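Side-chain contact in SUBA (Escherichia coli, PDB 2IY9), which cleaves the endoplasmic reticulum chaperone BiP of the host cell as the subtilase-type serine protease subunit of an AB5 toxin: residues E143-N148 with A284-N289. Numbering follows the deposited sequence.
Sequences EEKIIN and AMTSCN
Van der Waals packing alone joins the two segments, and it centres on the methyl group of Thr286. Thr286 CG2 lies 3.6 Å from Ile146 CG1 and 3.7 Å from Ile146 CD1. The methyl thus rests on the longer branch of the isoleucine, with the two side chains crossing at a slant. Ile146 CG1 is anti to its own carbonyl carbon (chi1 -54°), which carries this branch to the helix. Lys145 adds a looser touch from its aliphatic chain, with Lys145 CD 4.2 Å from Thr286 CG2. The three residues are buried, but the shared surface is small, 118 Å² over both sides.

The contact belongs to the core of the subtilase fold. Segment 143-148 leads into strand 147-149 of the seven-stranded parallel sheet. Segment 284-289 runs off the C-terminal end of helix 271-288, whose first turn holds Ser272, the probable charge relay serine. This contact is away from the catalytic residues. Leu297 of helix 294-304 touches both Lys145 and Thr286.

None of the polar groups bonds across the contact. Lys145 NZ is held by the carbonyl oxygens of Asp174, Pro290 and Ala292. Thr286 OG1 bonds to Ala283 O, one turn back in the helix. Within the segment, Ser287 OG donates to Ala284 O at 2.7 Å, 18° off the carbonyl plane, and also bonds to Asp41 N. Cys288 forms a disulfide with Cys331, which ties the helix end to the A2 region.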
ATOM      1  N   GLU A 143      -0.551  -9.158  12.569  1.00 25.51           N
ATOM      2  CA  GLU A 143      -0.867 -10.044  11.441  1.00 25.19           C
ATOM      3  C   GLU A 143      -2.011  -9.438  10.631  1.00 24.45           C
ATOM      4  O   GLU A 143      -3.151  -9.372  11.106  1.00 23.68           O
ATOM      5  CB  GLU A 143      -1.218 -11.465  11.918  1.00 25.14           C
ATOM      6  CG  GLU A 143      -0.076 -12.165  12.678  1.00 25.04           C
ATOM      7  CD  GLU A 143      -0.413 -13.574  13.163  1.00 25.71           C
ATOM      8  OE1 GLU A 143      -1.608 -13.951  13.217  1.00 27.99           O
ATOM      9  OE2 GLU A 143       0.537 -14.322  13.491  1.00 26.10           O
ATOM     10  N   GLU A 144      -1.685  -8.974   9.422  1.00 23.68           N
ATOM     11  CA  GLU A 144      -2.659  -8.347   8.503  1.00 23.45           C
ATOM     12  C   GLU A 144      -3.317  -7.078   9.084  1.00 23.26           C
ATOM     13  O   GLU A 144      -4.491  -6.766   8.814  1.00 23.50           O
ATOM     14  CB  GLU A 144      -3.688  -9.374   8.005  1.00 23.73           C
ATOM     15  CG  GLU A 144      -3.054 -10.597   7.340  1.00 24.87           C
ATOM     16  CD  GLU A 144      -4.015 -11.345   6.443  1.00 27.14           C
ATOM     17  OE1 GLU A 144      -4.418 -12.462   6.811  1.00 28.90           O
ATOM     18  OE2 GLU A 144      -4.361 -10.825   5.364  1.00 27.38           O
ATOM     19  N   LYS A 145      -2.543  -6.354   9.889  1.00 22.64           N
ATOM     20  CA  LYS A 145      -2.927  -5.035  10.385  1.00 22.48           C
ATOM     21  C   LYS A 145      -2.799  -4.009   9.254  1.00 21.97           C
ATOM     22  O   LYS A 145      -3.632  -3.089   9.104  1.00 21.68           O
ATOM     23  CB  LYS A 145      -1.997  -4.639  11.536  1.00 21.87           C
ATOM     24  CG  LYS A 145      -2.461  -3.442  12.354  1.00 22.78           C
ATOM     25  CD  LYS A 145      -1.439  -3.098  13.426  1.00 23.35           C
ATOM     26  CE  LYS A 145      -1.941  -2.022  14.388  1.00 23.52           C
ATOM     27  NZ  LYS A 145      -3.101  -2.492  15.230  1.00 24.65           N
ATOM     28  N   ILE A 146      -1.719  -4.158   8.490  1.00 21.79           N
ATOM     29  CA  ILE A 146      -1.465  -3.313   7.344  1.00 21.58           C
ATOM     30  C   ILE A 146      -1.897  -4.072   6.103  1.00 21.50           C
ATOM     31  O   ILE A 146      -1.354  -5.132   5.796  1.00 21.52           O
ATOM     32  CB  ILE A 146       0.024  -2.904   7.218  1.00 21.66           C
ATOM     33  CG1 ILE A 146       0.541  -2.245   8.512  1.00 22.34           C
ATOM     34  CG2 ILE A 146       0.218  -2.006   5.985  1.00 22.21           C
ATOM     35  CD1 ILE A 146      -0.407  -1.165   9.117  1.00 21.91           C
ATOM     36  N   ILE A 147      -2.876  -3.499   5.403  1.00 21.03           N
ATOM     37  CA  ILE A 147      -3.493  -4.109   4.236  1.00 21.04           C
ATOM     38  C   ILE A 147      -3.148  -3.325   2.967  1.00 21.52           C
ATOM     39  O   ILE A 147      -3.587  -2.186   2.786  1.00 21.72           O
ATOM     40  CB  ILE A 147      -5.044  -4.183   4.409  1.00 20.93           C
ATOM     41  CG1 ILE A 147      -5.419  -4.933   5.703  1.00 20.92           C
ATOM     42  CG2 ILE A 147      -5.702  -4.848   3.199  1.00 18.89           C
ATOM     43  CD1 ILE A 147      -6.863  -4.677   6.138  1.00 20.72           C
ATOM     44  N   ASN A 148      -2.371  -3.954   2.087  1.00 21.79           N
ATOM     45  CA  ASN A 148      -1.906  -3.310   0.860  1.00 21.93           C
ATOM     46  C   ASN A 148      -2.834  -3.568  -0.308  1.00 22.38           C
ATOM     47  O   ASN A 148      -3.064  -4.724  -0.711  1.00 21.84           O
ATOM     48  CB  ASN A 148      -0.502  -3.793   0.508  1.00 22.06           C
ATOM     49  CG  ASN A 148       0.086  -3.053  -0.680  1.00 22.43           C
ATOM     50  OD1 ASN A 148      -0.076  -3.458  -1.850  1.00 23.80           O
ATOM     51  ND2 ASN A 148       0.739  -1.942  -0.394  1.00 19.30           N
ATOM     52  N   ALA A 284       7.167  -1.784   9.055  1.00 22.24           N
ATOM     53  CA  ALA A 284       8.327  -1.532   9.897  1.00 22.96           C
ATOM     54  C   ALA A 284       7.927  -0.863  11.212  1.00 23.24           C
ATOM     55  O   ALA A 284       8.393  -1.254  12.277  1.00 23.76           O
ATOM     56  CB  ALA A 284       9.345  -0.680   9.147  1.00 22.84           C
ATOM     57  N   MET A 285       7.060   0.146  11.133  1.00 23.37           N
ATOM     58  CA  MET A 285       6.522   0.796  12.324  1.00 23.08           C
ATOM     59  C   MET A 285       5.773  -0.191  13.227  1.00 23.69           C
ATOM     60  O   MET A 285       5.993  -0.220  14.450  1.00 23.54           O
ATOM     61  CB  MET A 285       5.586   1.929  11.926  1.00 23.00           C
ATOM     62  CG  MET A 285       6.252   3.024  11.110  1.00 22.76           C
ATOM     63  SD  MET A 285       5.072   4.133  10.339  1.00 23.12           S
ATOM     64  CE  MET A 285       4.303   4.963  11.717  1.00 23.98           C
ATOM     65  N   THR A 286       4.920  -1.022  12.628  1.00 24.03           N
ATOM     66  CA  THR A 286       4.063  -1.929  13.416  1.00 24.81           C
ATOM     67  C   THR A 286       4.879  -2.918  14.245  1.00 25.08           C
ATOM     68  O   THR A 286       4.439  -3.346  15.317  1.00 24.77           O
ATOM     69  CB  THR A 286       3.080  -2.730  12.544  1.00 24.87           C
ATOM     70  OG1 THR A 286       3.814  -3.627  11.709  1.00 28.94           O
ATOM     71  CG2 THR A 286       2.211  -1.817  11.687  1.00 22.79           C
ATOM     72  N   SER A 287       6.067  -3.275  13.747  1.00 25.18           N
ATOM     73  CA  SER A 287       6.971  -4.162  14.480  1.00 26.30           C
ATOM     74  C   SER A 287       7.214  -3.650  15.905  1.00 27.03           C
ATOM     75  O   SER A 287       7.354  -4.451  16.838  1.00 27.64           O
ATOM     76  CB  SER A 287       8.300  -4.352  13.731  1.00 25.36           C
ATOM     77  OG  SER A 287       9.190  -3.244  13.878  1.00 24.74           O
ATOM     78  N   CYS A 288       7.229  -2.325  16.060  1.00 27.81           N
ATOM     79  CA  CYS A 288       7.509  -1.666  17.348  1.00 28.91           C
ATOM     80  C   CYS A 288       6.348  -1.661  18.341  1.00 29.36           C
ATOM     81  O   CYS A 288       6.563  -1.569  19.557  1.00 28.71           O
ATOM     82  CB  CYS A 288       8.013  -0.242  17.111  1.00 29.50           C
ATOM     83  SG  CYS A 288       9.634  -0.275  16.345  1.00 31.54           S
ATOM     84  N   ASN A 289       5.125  -1.741  17.821  1.00 29.39           N
ATOM     85  CA  ASN A 289       3.936  -1.921  18.652  1.00 29.86           C
ATOM     86  C   ASN A 289       2.757  -2.348  17.798  1.00 29.64           C
ATOM     87  O   ASN A 289       2.028  -1.500  17.273  1.00 30.01           O
ATOM     88  CB  ASN A 289       3.588  -0.667  19.459  1.00 30.37           C
ATOM     89  CG  ASN A 289       2.370  -0.874  20.364  1.00 30.96           C
ATOM     90  OD1 ASN A 289       1.952  -2.005  20.635  1.00 34.01           O
ATOM     91  ND2 ASN A 289       1.791   0.221  20.820  1.00 33.38           N
TER